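Local coordinates for protein mercuric reductase (Metallosphaera sedula, PDB 4YWO) that probably catalyses the NADPH-dependent reduction of mercuric ion to elemental mercury, working as a homodimeric flavoenzyme with bound FAD, at residues G24-A29 against V141-S146; R267-D272 against G310-A315; G286-D291 against I301-D306; D292-D297 against G321-E326. All blocks are in the same frame, centred on the assembly; numbering follows the deposited sequence.

Contact 1 (G24-A29 against V141-S146). With FAD (flavin-adenine dinucleotide), chain B.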
# COMPACT_ATOMS: atom_id res chain seq x y z
N GLY A 24 -22.35 11.86 -12.89
CA GLY A 24 -21.41 11.37 -11.87
C GLY A 24 -20.30 10.54 -12.49
O GLY A 24 -19.97 10.62 -13.67
N ALA A 25 -19.71 9.70 -11.69
CA ALA A 25 -18.57 8.87 -12.09
C ALA A 25 -18.89 7.97 -13.28
O ALA A 25 -18.13 7.92 -14.26
CB ALA A 25 -18.21 7.95 -10.88
N ALA A 26 -20.03 7.27 -13.25
CA ALA A 26 -20.42 6.42 -14.37
C ALA A 26 -20.65 7.23 -15.65
O ALA A 26 -20.25 6.82 -16.75
CB ALA A 26 -21.59 5.54 -14.02
N GLY A 27 -21.42 8.34 -15.54
CA GLY A 27 -21.75 9.11 -16.69
C GLY A 27 -20.55 9.80 -17.33
O GLY A 27 -20.43 9.83 -18.56
N PHE A 28 -19.66 10.26 -16.46
CA PHE A 28 -18.40 10.78 -17.02
C PHE A 28 -17.55 9.78 -17.74
O PHE A 28 -16.98 10.12 -18.84
CB PHE A 28 -17.53 11.51 -15.95
CG PHE A 28 -17.75 12.98 -15.93
CD1 PHE A 28 -18.84 13.53 -15.27
CD2 PHE A 28 -16.93 13.85 -16.62
CE1 PHE A 28 -19.09 14.88 -15.24
CE2 PHE A 28 -17.19 15.20 -16.64
CZ PHE A 28 -18.24 15.75 -15.95
N ALA A 29 -17.42 8.59 -17.20
CA ALA A 29 -16.70 7.53 -17.82
C ALA A 29 -17.33 7.19 -19.17
O ALA A 29 -16.61 7.03 -20.17
CB ALA A 29 -16.63 6.37 -16.93
N VAL A 141 -27.31 5.18 -21.96
CA VAL A 141 -26.70 4.63 -20.76
C VAL A 141 -27.26 5.33 -19.56
O VAL A 141 -27.16 6.60 -19.46
CB VAL A 141 -25.15 4.82 -20.82
CG1 VAL A 141 -24.55 4.39 -19.46
CG2 VAL A 141 -24.54 4.08 -21.99
N ILE A 142 -27.94 4.59 -18.69
CA ILE A 142 -28.52 5.15 -17.49
C ILE A 142 -27.49 5.07 -16.36
O ILE A 142 -27.10 3.97 -16.00
CB ILE A 142 -29.82 4.44 -17.07
CG1 ILE A 142 -30.82 4.46 -18.28
CG2 ILE A 142 -30.43 5.05 -15.82
CD1 ILE A 142 -32.03 3.67 -18.02
N ALA A 143 -27.20 6.23 -15.76
CA ALA A 143 -26.14 6.30 -14.70
C ALA A 143 -26.55 7.33 -13.66
O ALA A 143 -25.87 8.32 -13.37
CB ALA A 143 -24.89 6.73 -15.40
N THR A 144 -27.74 7.12 -13.04
CA THR A 144 -28.38 8.14 -12.23
C THR A 144 -28.11 7.98 -10.77
O THR A 144 -28.55 8.78 -9.99
CB THR A 144 -29.94 8.09 -12.44
OG1 THR A 144 -30.36 6.69 -12.42
CG2 THR A 144 -30.23 8.70 -13.79
N GLY A 145 -27.24 7.03 -10.39
CA GLY A 145 -26.84 6.98 -9.01
C GLY A 145 -27.83 6.48 -8.03
O GLY A 145 -28.74 5.74 -8.34
N SER A 146 -27.61 6.88 -6.75
CA SER A 146 -28.41 6.44 -5.62
C SER A 146 -28.65 7.67 -4.68
O SER A 146 -28.02 8.71 -4.88
CB SER A 146 -27.78 5.29 -4.84
OG SER A 146 -26.47 5.69 -4.39
PA FAD B . -23.97 9.40 -9.13
O1A FAD B . -22.58 10.01 -9.13
O2A FAD B . -24.95 9.78 -8.04
O5B FAD B . -24.66 9.70 -10.55
C5B FAD B . -25.97 10.26 -10.62
C4B FAD B . -25.89 11.67 -11.19
O4B FAD B . -26.78 11.79 -12.30
C3B FAD B . -26.28 12.71 -10.16
O3B FAD B . -25.20 13.61 -9.92
C2B FAD B . -27.47 13.46 -10.74
O2B FAD B . -27.15 14.84 -10.88
C1B FAD B . -27.74 12.84 -12.10
N9A FAD B . -29.11 12.28 -12.13
C8A FAD B . -29.63 11.43 -11.23
N7A FAD B . -30.91 11.10 -11.55
C5A FAD B . -31.23 11.76 -12.69
C6A FAD B . -32.41 11.87 -13.57
N6A FAD B . -33.55 11.19 -13.29
N1A FAD B . -32.32 12.67 -14.65
C2A FAD B . -31.19 13.35 -14.94
N3A FAD B . -30.08 13.30 -14.18
C4A FAD B . -30.03 12.53 -13.06
N1 FAD B . -16.98 4.86 -3.11
C2 FAD B . -15.67 4.50 -3.14
O2 FAD B . -15.27 3.74 -4.05
N3 FAD B . -14.78 4.92 -2.22
C4 FAD B . -15.13 5.73 -1.21
O4 FAD B . -14.28 6.10 -0.37
C4X FAD B . -16.54 6.17 -1.11
N5 FAD B . -16.97 6.98 -0.12
C5X FAD B . -18.27 7.37 -0.06
C6 FAD B . -18.68 8.21 0.97
C7 FAD B . -20.01 8.61 1.04
C7M FAD B . -20.47 9.52 2.16
C8 FAD B . -20.99 8.14 0.03
C8M FAD B . -22.43 8.57 0.11
C9 FAD B . -20.58 7.30 -1.00
C9A FAD B . -19.25 6.90 -1.08
N10 FAD B . -18.82 6.05 -2.11
C10 FAD B . -17.46 5.67 -2.15
C1' FAD B . -19.76 5.57 -3.13
C2' FAD B . -19.56 6.36 -4.42
O2' FAD B . -19.61 7.77 -4.13
C3' FAD B . -20.64 6.02 -5.44
O3' FAD B . -20.70 4.60 -5.61
C4' FAD B . -20.35 6.68 -6.78
O4' FAD B . -20.48 8.10 -6.65
C5' FAD B . -21.30 6.18 -7.86
O5' FAD B . -21.40 7.15 -8.90
P FAD B . -22.62 7.10 -9.95
O1P FAD B . -22.27 7.98 -11.12
O2P FAD B . -22.99 5.65 -10.17
O3P FAD B . -23.82 7.80 -9.14
O HOH W 1 -23.15 9.05 -13.29
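The methyl groups of A26 and A143 meet end to end, A26 CB lying 3.8 Å from A143 CB, and this pair is the whole of the apolar contact. A143 CB also rests at 3.8 Å against the backbone N of G27. G27 and A143 are the closest pair of CA atoms across the segments, 5.6 Å apart.

No direct hydrogen bond joins the two segments; a water does that work. It accepts from G27 N and, weakly, from G24 N, and it sits 2.8 Å from A143 O and 2.6 Å from O1P of FAD. The water thus links helix start, loop and cofactor.

Contacts with the pyrophosphate form the third group. A26 N donates to FAD O1P at 3.2 Å with an N-H...O angle of 161°, placing the phosphate at the N-terminal end of the helix, whose dipole would favour the negative charge. Facing it from the other segment, G145 CA packs 3.1 Å from FAD O3P, while T144 CG2 lies 3.4 Å from N7A of the adenine. G24 and G27 fit the GxGxxG pattern of a Rossmann-type dinucleotide fold, here serving FAD.

Helix 25-36 therefore starts beside the end of strand 139-142, which lies between strands 16-21 and 301-303 in the parallel sheet, while helix 314-330 packs against A25, A29 and V141.

Contact 2 (R267-D272 against G310-A315); sequences RKPNVD and GKMLEA. With FAD (flavin-adenine dinucleotide), chain B.
M312 reaches across to R267 with its thioether, and here the packing is close: SD lies 3.8 Å from R267 CB and 3.9 Å from R267 CG, the two side chains running at a slant to each other. Beyond CG the methionine is fully extended (chi2 and chi3 both -177°), which carries its methyl past R267 to P269, where CE stands 4.3 Å from the ring atom CG. No hydrogen bond crosses between the segments, so the join is van der Waals contact alone.

The arginine behaves differently at its far end. Bent at chi2 and chi3, its chain leaves the methionine and brings the guanidinium beside the flavin, with the methyl C8M over one face, toward the rim, and 3.6 Å from NH1. S146 fixes the group by accepting from R267 NE.

Strand 267-269 pairs antiparallel with strand 146-148, whereas 310-315 leads into helix 314-330, the helix whose start meets the isoalloxazine in this FAD-binding region of the pyridine nucleotide-disulfide oxidoreductase family. E314 N donates to FAD O2 at 2.9 Å, and L313 is the N-cap residue. L313, E314 and A315 are packed against M436, F437 and H435 of the second subunit.

The solvent side is looser. The CB bond of K268 points away from 310-315, and the residue is exposed; D272 is likewise exposed, forming a salt bridge with R121.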
# COMPACT_ATOMS: atom_id res chain seq x y z
N ARG A 267 -28.42 3.03 0.78
CA ARG A 267 -28.73 3.88 -0.32
C ARG A 267 -29.72 3.17 -1.25
O ARG A 267 -29.65 1.98 -1.38
CB ARG A 267 -27.54 4.13 -1.19
CG ARG A 267 -26.19 4.42 -0.56
CD ARG A 267 -26.04 5.86 -0.32
NE ARG A 267 -25.91 6.67 -1.57
CZ ARG A 267 -25.93 7.99 -1.60
NH1 ARG A 267 -25.96 8.69 -0.47
NH2 ARG A 267 -25.83 8.60 -2.75
N LYS A 268 -30.58 3.95 -1.84
CA LYS A 268 -31.66 3.52 -2.76
C LYS A 268 -31.28 3.98 -4.17
O LYS A 268 -31.08 5.15 -4.40
CB LYS A 268 -32.97 4.16 -2.35
CG LYS A 268 -34.09 3.68 -3.22
CD LYS A 268 -35.41 4.18 -2.73
CE LYS A 268 -36.56 3.58 -3.53
NZ LYS A 268 -37.83 4.31 -3.22
N PRO A 269 -31.27 3.05 -5.15
CA PRO A 269 -31.00 3.51 -6.50
C PRO A 269 -32.02 4.51 -6.98
O PRO A 269 -33.20 4.43 -6.67
CB PRO A 269 -31.14 2.22 -7.29
CG PRO A 269 -30.69 1.12 -6.36
CD PRO A 269 -31.18 1.57 -5.05
N ASN A 270 -31.55 5.44 -7.78
CA ASN A 270 -32.40 6.52 -8.36
C ASN A 270 -33.08 6.02 -9.63
O ASN A 270 -32.59 6.20 -10.68
CB ASN A 270 -31.56 7.73 -8.67
CG ASN A 270 -31.11 8.49 -7.39
OD1 ASN A 270 -31.82 8.45 -6.36
ND2 ASN A 270 -29.95 9.16 -7.47
N VAL A 271 -34.26 5.40 -9.47
CA VAL A 271 -34.91 4.70 -10.55
C VAL A 271 -36.31 5.31 -10.86
O VAL A 271 -37.05 4.70 -11.59
CB VAL A 271 -35.01 3.18 -10.33
CG1 VAL A 271 -33.65 2.54 -10.27
CG2 VAL A 271 -35.79 2.82 -9.06
N ASP A 272 -36.55 6.48 -10.38
CA ASP A 272 -37.82 7.20 -10.68
C ASP A 272 -37.66 7.97 -12.00
O ASP A 272 -37.47 9.19 -12.04
CB ASP A 272 -38.17 8.10 -9.50
CG ASP A 272 -39.53 8.83 -9.71
OD1 ASP A 272 -40.27 8.44 -10.64
OD2 ASP A 272 -39.79 9.84 -9.04
N GLY A 310 -26.21 -2.73 -6.91
CA GLY A 310 -25.11 -3.71 -6.55
C GLY A 310 -24.13 -3.01 -5.60
O GLY A 310 -24.53 -2.26 -4.70
N LYS A 311 -22.86 -3.30 -5.77
CA LYS A 311 -21.90 -2.61 -4.96
C LYS A 311 -21.88 -1.14 -5.37
O LYS A 311 -22.02 -0.84 -6.57
CB LYS A 311 -20.50 -3.17 -5.22
CG LYS A 311 -20.37 -4.59 -4.72
CD LYS A 311 -19.03 -5.20 -5.02
CE LYS A 311 -19.21 -6.68 -4.65
NZ LYS A 311 -17.93 -7.34 -4.64
N MET A 312 -21.64 -0.29 -4.38
CA MET A 312 -21.63 1.12 -4.65
C MET A 312 -20.20 1.64 -4.42
O MET A 312 -19.80 1.95 -3.28
CB MET A 312 -22.74 1.86 -3.88
CG MET A 312 -24.09 1.33 -4.42
SD MET A 312 -25.41 2.20 -3.64
CE MET A 312 -26.93 1.43 -4.30
N LEU A 313 -19.48 1.77 -5.50
CA LEU A 313 -18.08 2.15 -5.45
C LEU A 313 -17.76 3.04 -6.63
O LEU A 313 -18.16 2.70 -7.78
CB LEU A 313 -17.24 0.90 -5.57
CG LEU A 313 -17.34 -0.12 -4.41
CD1 LEU A 313 -16.86 -1.49 -4.85
CD2 LEU A 313 -16.42 0.36 -3.28
N GLU A 314 -16.93 4.06 -6.44
CA GLU A 314 -16.57 4.93 -7.51
C GLU A 314 -15.84 4.26 -8.64
O GLU A 314 -16.12 4.47 -9.83
CB GLU A 314 -15.80 6.12 -6.95
CG GLU A 314 -15.52 7.19 -7.96
CD GLU A 314 -14.27 6.92 -8.84
OE1 GLU A 314 -13.44 5.98 -8.64
OE2 GLU A 314 -14.06 7.64 -9.85
N ALA A 315 -14.84 3.39 -8.33
CA ALA A 315 -14.06 2.83 -9.38
C ALA A 315 -14.88 1.85 -10.22
O ALA A 315 -14.67 1.70 -11.44
CB ALA A 315 -12.81 2.08 -8.75
PA FAD B . -23.97 9.40 -9.13
O1A FAD B . -22.58 10.01 -9.13
O2A FAD B . -24.95 9.78 -8.04
O5B FAD B . -24.66 9.70 -10.55
C5B FAD B . -25.97 10.26 -10.62
C4B FAD B . -25.89 11.67 -11.19
O4B FAD B . -26.78 11.79 -12.30
C3B FAD B . -26.28 12.71 -10.16
O3B FAD B . -25.20 13.61 -9.92
C2B FAD B . -27.47 13.46 -10.74
O2B FAD B . -27.15 14.84 -10.88
C1B FAD B . -27.74 12.84 -12.10
N9A FAD B . -29.11 12.28 -12.13
C8A FAD B . -29.63 11.43 -11.23
N7A FAD B . -30.91 11.10 -11.55
C5A FAD B . -31.23 11.76 -12.69
C6A FAD B . -32.41 11.87 -13.57
N6A FAD B . -33.55 11.19 -13.29
N1A FAD B . -32.32 12.67 -14.65
C2A FAD B . -31.19 13.35 -14.94
N3A FAD B . -30.08 13.30 -14.18
C4A FAD B . -30.03 12.53 -13.06
N1 FAD B . -16.98 4.86 -3.11
C2 FAD B . -15.67 4.50 -3.14
O2 FAD B . -15.27 3.74 -4.05
N3 FAD B . -14.78 4.92 -2.22
C4 FAD B . -15.13 5.73 -1.21
O4 FAD B . -14.28 6.10 -0.37
C4X FAD B . -16.54 6.17 -1.11
N5 FAD B . -16.97 6.98 -0.12
C5X FAD B . -18.27 7.37 -0.06
C6 FAD B . -18.68 8.21 0.97
C7 FAD B . -20.01 8.61 1.04
C7M FAD B . -20.47 9.52 2.16
C8 FAD B . -20.99 8.14 0.03
C8M FAD B . -22.43 8.57 0.11
C9 FAD B . -20.58 7.30 -1.00
C9A FAD B . -19.25 6.90 -1.08
N10 FAD B . -18.82 6.05 -2.11
C10 FAD B . -17.46 5.67 -2.15
C1' FAD B . -19.76 5.57 -3.13
C2' FAD B . -19.56 6.36 -4.42
O2' FAD B . -19.61 7.77 -4.13
C3' FAD B . -20.64 6.02 -5.44
O3' FAD B . -20.70 4.60 -5.61
C4' FAD B . -20.35 6.68 -6.78
O4' FAD B . -20.48 8.10 -6.65
C5' FAD B . -21.30 6.18 -7.86
O5' FAD B . -21.40 7.15 -8.90
P FAD B . -22.62 7.10 -9.95
O1P FAD B . -22.27 7.98 -11.12
O2P FAD B . -22.99 5.65 -10.17
O3P FAD B . -23.82 7.80 -9.14

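Contact 3 (G286-D291 against I301-D306). With FAD (flavin-adenine dinucleotide), chain B.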
# COMPACT_ATOMS: atom_id res chain seq x y z
N GLY A 286 -34.03 -3.43 -6.18
CA GLY A 286 -34.58 -2.11 -6.45
C GLY A 286 -33.73 -1.29 -7.40
O GLY A 286 -34.09 -0.11 -7.66
N GLY A 287 -32.67 -1.89 -7.95
CA GLY A 287 -31.91 -1.24 -9.02
C GLY A 287 -32.35 -1.66 -10.41
O GLY A 287 -33.29 -2.49 -10.56
N ILE A 288 -31.78 -1.06 -11.41
CA ILE A 288 -32.05 -1.45 -12.81
C ILE A 288 -31.56 -2.83 -13.05
O ILE A 288 -30.37 -3.18 -12.81
CB ILE A 288 -31.55 -0.43 -13.82
CG1 ILE A 288 -32.33 0.90 -13.58
CG2 ILE A 288 -31.70 -0.91 -15.25
CD1 ILE A 288 -31.88 2.04 -14.43
N LYS A 289 -32.45 -3.65 -13.59
CA LYS A 289 -32.12 -5.04 -14.05
C LYS A 289 -31.38 -5.06 -15.30
O LYS A 289 -31.82 -4.57 -16.36
CB LYS A 289 -33.41 -5.83 -14.20
CG LYS A 289 -33.17 -7.33 -14.53
CD LYS A 289 -34.56 -7.97 -14.32
CE LYS A 289 -34.52 -9.47 -14.26
NZ LYS A 289 -33.81 -10.06 -15.41
N VAL A 290 -30.15 -5.62 -15.24
CA VAL A 290 -29.26 -5.74 -16.37
C VAL A 290 -28.61 -7.14 -16.44
O VAL A 290 -28.57 -7.84 -15.41
CB VAL A 290 -28.06 -4.72 -16.45
CG1 VAL A 290 -28.58 -3.29 -16.61
CG2 VAL A 290 -27.10 -4.87 -15.23
N ASP A 291 -28.18 -7.49 -17.64
CA ASP A 291 -27.37 -8.73 -17.79
C ASP A 291 -25.91 -8.44 -17.45
O ASP A 291 -25.60 -7.35 -17.07
CB ASP A 291 -27.58 -9.35 -19.16
CG ASP A 291 -27.06 -8.53 -20.27
OD1 ASP A 291 -26.26 -7.60 -20.07
OD2 ASP A 291 -27.44 -8.80 -21.48
N ILE A 301 -30.69 0.04 -24.36
CA ILE A 301 -30.53 0.79 -23.06
C ILE A 301 -29.64 -0.10 -22.17
O ILE A 301 -29.95 -1.27 -21.89
CB ILE A 301 -31.84 1.13 -22.40
CG1 ILE A 301 -32.64 1.99 -23.35
CG2 ILE A 301 -31.60 1.84 -21.05
CD1 ILE A 301 -33.98 2.43 -22.80
N TYR A 302 -28.56 0.56 -21.70
CA TYR A 302 -27.61 -0.06 -20.76
C TYR A 302 -27.66 0.81 -19.49
O TYR A 302 -28.24 1.93 -19.46
CB TYR A 302 -26.25 0.02 -21.39
CG TYR A 302 -26.07 -0.91 -22.57
CD1 TYR A 302 -26.57 -0.55 -23.79
CD2 TYR A 302 -25.28 -2.02 -22.47
CE1 TYR A 302 -26.41 -1.39 -24.88
CE2 TYR A 302 -25.12 -2.89 -23.55
CZ TYR A 302 -25.63 -2.52 -24.74
OH TYR A 302 -25.52 -3.27 -25.91
N ALA A 303 -27.07 0.28 -18.41
CA ALA A 303 -27.08 1.03 -17.13
C ALA A 303 -25.73 0.76 -16.39
O ALA A 303 -25.11 -0.25 -16.62
CB ALA A 303 -28.22 0.69 -16.30
N ALA A 304 -25.35 1.67 -15.51
CA ALA A 304 -23.99 1.59 -14.90
C ALA A 304 -24.04 2.34 -13.59
O ALA A 304 -24.74 3.37 -13.47
CB ALA A 304 -22.99 2.19 -15.81
N GLY A 305 -23.25 1.86 -12.62
CA GLY A 305 -23.11 2.57 -11.37
C GLY A 305 -24.08 2.18 -10.30
O GLY A 305 -24.67 1.07 -10.23
N ASP A 306 -24.29 3.10 -9.32
CA ASP A 306 -25.06 2.77 -8.18
C ASP A 306 -26.52 2.49 -8.51
O ASP A 306 -27.19 1.78 -7.74
CB ASP A 306 -25.12 3.97 -7.20
CG ASP A 306 -23.88 4.25 -6.43
OD1 ASP A 306 -22.89 3.54 -6.60
OD2 ASP A 306 -23.96 5.23 -5.59
PA FAD B . -23.97 9.40 -9.13
O1A FAD B . -22.58 10.01 -9.13
O2A FAD B . -24.95 9.78 -8.04
O5B FAD B . -24.66 9.70 -10.55
C5B FAD B . -25.97 10.26 -10.62
C4B FAD B . -25.89 11.67 -11.19
O4B FAD B . -26.78 11.79 -12.30
C3B FAD B . -26.28 12.71 -10.16
O3B FAD B . -25.20 13.61 -9.92
C2B FAD B . -27.47 13.46 -10.74
O2B FAD B . -27.15 14.84 -10.88
C1B FAD B . -27.74 12.84 -12.10
N9A FAD B . -29.11 12.28 -12.13
C8A FAD B . -29.63 11.43 -11.23
N7A FAD B . -30.91 11.10 -11.55
C5A FAD B . -31.23 11.76 -12.69
C6A FAD B . -32.41 11.87 -13.57
N6A FAD B . -33.55 11.19 -13.29
N1A FAD B . -32.32 12.67 -14.65
C2A FAD B . -31.19 13.35 -14.94
N3A FAD B . -30.08 13.30 -14.18
C4A FAD B . -30.03 12.53 -13.06
N1 FAD B . -16.98 4.86 -3.11
C2 FAD B . -15.67 4.50 -3.14
O2 FAD B . -15.27 3.74 -4.05
N3 FAD B . -14.78 4.92 -2.22
C4 FAD B . -15.13 5.73 -1.21
O4 FAD B . -14.28 6.10 -0.37
C4X FAD B . -16.54 6.17 -1.11
N5 FAD B . -16.97 6.98 -0.12
C5X FAD B . -18.27 7.37 -0.06
C6 FAD B . -18.68 8.21 0.97
C7 FAD B . -20.01 8.61 1.04
C7M FAD B . -20.47 9.52 2.16
C8 FAD B . -20.99 8.14 0.03
C8M FAD B . -22.43 8.57 0.11
C9 FAD B . -20.58 7.30 -1.00
C9A FAD B . -19.25 6.90 -1.08
N10 FAD B . -18.82 6.05 -2.11
C10 FAD B . -17.46 5.67 -2.15
C1' FAD B . -19.76 5.57 -3.13
C2' FAD B . -19.56 6.36 -4.42
O2' FAD B . -19.61 7.77 -4.13
C3' FAD B . -20.64 6.02 -5.44
O3' FAD B . -20.70 4.60 -5.61
C4' FAD B . -20.35 6.68 -6.78
O4' FAD B . -20.48 8.10 -6.65
C5' FAD B . -21.30 6.18 -7.86
O5' FAD B . -21.40 7.15 -8.90
P FAD B . -22.62 7.10 -9.95
O1P FAD B . -22.27 7.98 -11.12
O2P FAD B . -22.99 5.65 -10.17
O3P FAD B . -23.82 7.80 -9.14
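Two branched side chains converge on one methyl group: I288 CG2 and V290 CG1 each stand 4.0 Å from A303 CB. The CB bonds of all three residues point toward the opposing segment, and the two branches sit side by side over the A303 methyl. K289, between them, has its CB bond pointing away.

I288 presents CG2 rather than its longer arm. With CG1 beside the backbone N (chi1 -63°), CG2 lies opposite that nitrogen and faces the alanine, while the side chain as a whole also packs on I142, V280 and T296. V290 uses CG1, the branch opposite its own carbonyl carbon. Its surroundings are less enclosed than those of I288.

A303 belongs to strand 301-303, the outermost strand, within this chain, of the parallel sheet in the FAD domain. One CB direction in this strand therefore meets the 286-291 loop, whereas Y302 and A304, its neighbours, point away and pack on helix 314-330.

Beyond the strand the chain turns to the cofactor. D306 N donates to FAD O2P at 3.0 Å, with an N-H...O angle of 161°, and the ribityl hydroxyl O3' donates to D306 OD1 at 2.6 Å. S146 OG is hydrogen-bonded to D306 OD2, so both carboxylate oxygens are engaged.

Across the segments themselves the chemistry is wholly apolar. Such methyl contacts are non-directional; I288 is also held by a backbone bond to V307, while D306 makes the hydrogen bonds to FAD through N and OD1.

Contact 4 (D292-D297 against G321-E326); sequences DELRTD and GSIATE
L294 pushes its CD1 methyl against helix 314-330, reaching A324 N at 3.9 Å, A324 CB at 4.0 Å and I323 CG2 at 4.1 Å. The leucine has CG beside its backbone N (chi1 -61°) and CD1 fully extended (chi2 180°), so a single methyl bears the helix contact, helped by L294 CB close to A324 CB. I323 turns CG2 to the leucine, since its CG1 arm swings to the N side of its own backbone. L294 itself adopts a left-handed backbone conformation (phi 78°).

The loop 292-297 precedes strand 301-303 at the edge of the FAD domain's parallel sheet, and L294 is tied to that strand by a backbone bond to A303. The L294 side chain thus lies between the edge strand and helix 314-330.

Beside the leucine, R295 runs extended to CD, then bends at chi3 and brings its guanidinium to E293. Its NH1 and NH2 both grip the one oxygen OE1, NH2 at 2.7 Å nearly along the C-O axis and NH1 at 2.9 Å from above the carboxylate plane. H333 also bonds OE1, and D291 shares the arginine.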
# COMPACT_ATOMS: atom_id res chain seq x y z
N ASP A 292 -25.00 -9.41 -17.53
CA ASP A 292 -23.57 -9.12 -17.26
C ASP A 292 -22.89 -8.15 -18.16
O ASP A 292 -21.83 -7.69 -17.82
CB ASP A 292 -22.73 -10.40 -17.49
CG ASP A 292 -22.98 -11.40 -16.53
OD1 ASP A 292 -23.72 -11.11 -15.57
OD2 ASP A 292 -22.41 -12.51 -16.73
N GLU A 293 -23.45 -7.82 -19.34
CA GLU A 293 -22.90 -6.89 -20.26
C GLU A 293 -23.55 -5.42 -20.08
O GLU A 293 -23.25 -4.54 -20.89
CB GLU A 293 -23.16 -7.38 -21.73
CG GLU A 293 -22.52 -8.75 -21.90
CD GLU A 293 -22.80 -9.42 -23.27
OE1 GLU A 293 -23.37 -8.75 -24.14
OE2 GLU A 293 -22.38 -10.62 -23.43
N LEU A 294 -24.31 -5.37 -19.00
CA LEU A 294 -24.87 -4.11 -18.45
C LEU A 294 -26.08 -3.68 -19.28
O LEU A 294 -26.50 -2.50 -19.26
CB LEU A 294 -23.83 -2.99 -18.43
CG LEU A 294 -22.63 -3.39 -17.52
CD1 LEU A 294 -21.56 -2.33 -17.45
CD2 LEU A 294 -23.14 -3.73 -16.12
N ARG A 295 -26.57 -4.60 -20.08
CA ARG A 295 -27.73 -4.32 -20.97
C ARG A 295 -29.02 -4.59 -20.28
O ARG A 295 -29.24 -5.63 -19.61
CB ARG A 295 -27.57 -5.21 -22.23
CG ARG A 295 -28.46 -4.83 -23.42
CD ARG A 295 -28.21 -5.85 -24.60
NE ARG A 295 -26.79 -5.80 -25.02
CZ ARG A 295 -25.81 -6.72 -24.72
NH1 ARG A 295 -26.06 -7.80 -24.00
NH2 ARG A 295 -24.58 -6.54 -25.15
N THR A 296 -30.01 -3.68 -20.40
CA THR A 296 -31.30 -3.87 -19.76
C THR A 296 -32.19 -4.81 -20.66
O THR A 296 -31.76 -5.21 -21.72
CB THR A 296 -32.11 -2.52 -19.61
OG1 THR A 296 -32.50 -1.96 -20.89
CG2 THR A 296 -31.31 -1.47 -18.81
N ASP A 297 -33.43 -4.96 -20.27
CA ASP A 297 -34.47 -5.65 -21.15
C ASP A 297 -34.76 -4.94 -22.46
O ASP A 297 -35.15 -5.61 -23.45
CB ASP A 297 -35.74 -5.91 -20.35
CG ASP A 297 -35.49 -6.93 -19.26
OD1 ASP A 297 -35.46 -8.13 -19.59
OD2 ASP A 297 -35.31 -6.61 -18.08
N GLY A 321 -19.46 2.46 -16.49
CA GLY A 321 -19.87 3.49 -17.47
C GLY A 321 -19.05 3.29 -18.76
O GLY A 321 -19.58 3.32 -19.86
N SER A 322 -17.72 2.96 -18.65
CA SER A 322 -16.95 2.64 -19.82
C SER A 322 -17.40 1.44 -20.56
O SER A 322 -17.46 1.50 -21.82
CB SER A 322 -15.41 2.44 -19.48
OG SER A 322 -14.86 3.66 -18.93
N ILE A 323 -17.65 0.35 -19.88
CA ILE A 323 -17.98 -0.92 -20.52
C ILE A 323 -19.39 -0.81 -21.17
O ILE A 323 -19.63 -1.24 -22.32
CB ILE A 323 -18.00 -2.04 -19.55
CG1 ILE A 323 -16.55 -2.38 -19.21
CG2 ILE A 323 -18.61 -3.30 -20.12
CD1 ILE A 323 -16.52 -3.44 -18.13
N ALA A 324 -20.30 -0.16 -20.48
CA ALA A 324 -21.70 -0.05 -20.98
C ALA A 324 -21.65 0.70 -22.28
O ALA A 324 -22.36 0.28 -23.25
CB ALA A 324 -22.59 0.65 -19.97
N THR A 325 -20.86 1.74 -22.34
CA THR A 325 -20.74 2.61 -23.49
C THR A 325 -20.14 1.80 -24.66
O THR A 325 -20.61 1.84 -25.81
CB THR A 325 -20.07 3.86 -23.18
OG1 THR A 325 -20.78 4.60 -22.20
CG2 THR A 325 -19.77 4.73 -24.37
N GLU A 326 -19.02 1.12 -24.39
CA GLU A 326 -18.41 0.34 -25.45
C GLU A 326 -19.34 -0.68 -25.93
O GLU A 326 -19.43 -0.90 -27.23
CB GLU A 326 -17.07 -0.27 -24.92
CG GLU A 326 -16.38 -1.02 -26.00
CD GLU A 326 -14.98 -1.46 -25.63
OE1 GLU A 326 -14.57 -1.25 -24.46
OE2 GLU A 326 -14.36 -2.12 -26.49

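All four contacts lie in the FAD-binding part of the chain. Contact 1 closes before the others begin; contact 3 is nested within contact 2, and contact 4 crosses both. The centres of contacts 1, 2 and 3 are 9 to 10 Å apart, and each touches FAD. Contacts 1 and 3 use neighbouring strands of one parallel sheet, 139-142 and 301-303, while contacts 2 and 4 share helix 314-330 at a centre separation of 15 Å, without touching. Contact 4, between loop and helix, sits 8 Å from contact 3 and 12 Å from contact 1, touching both. Segments far apart in sequence thus assemble round the cofactor from pyrophosphate to flavin.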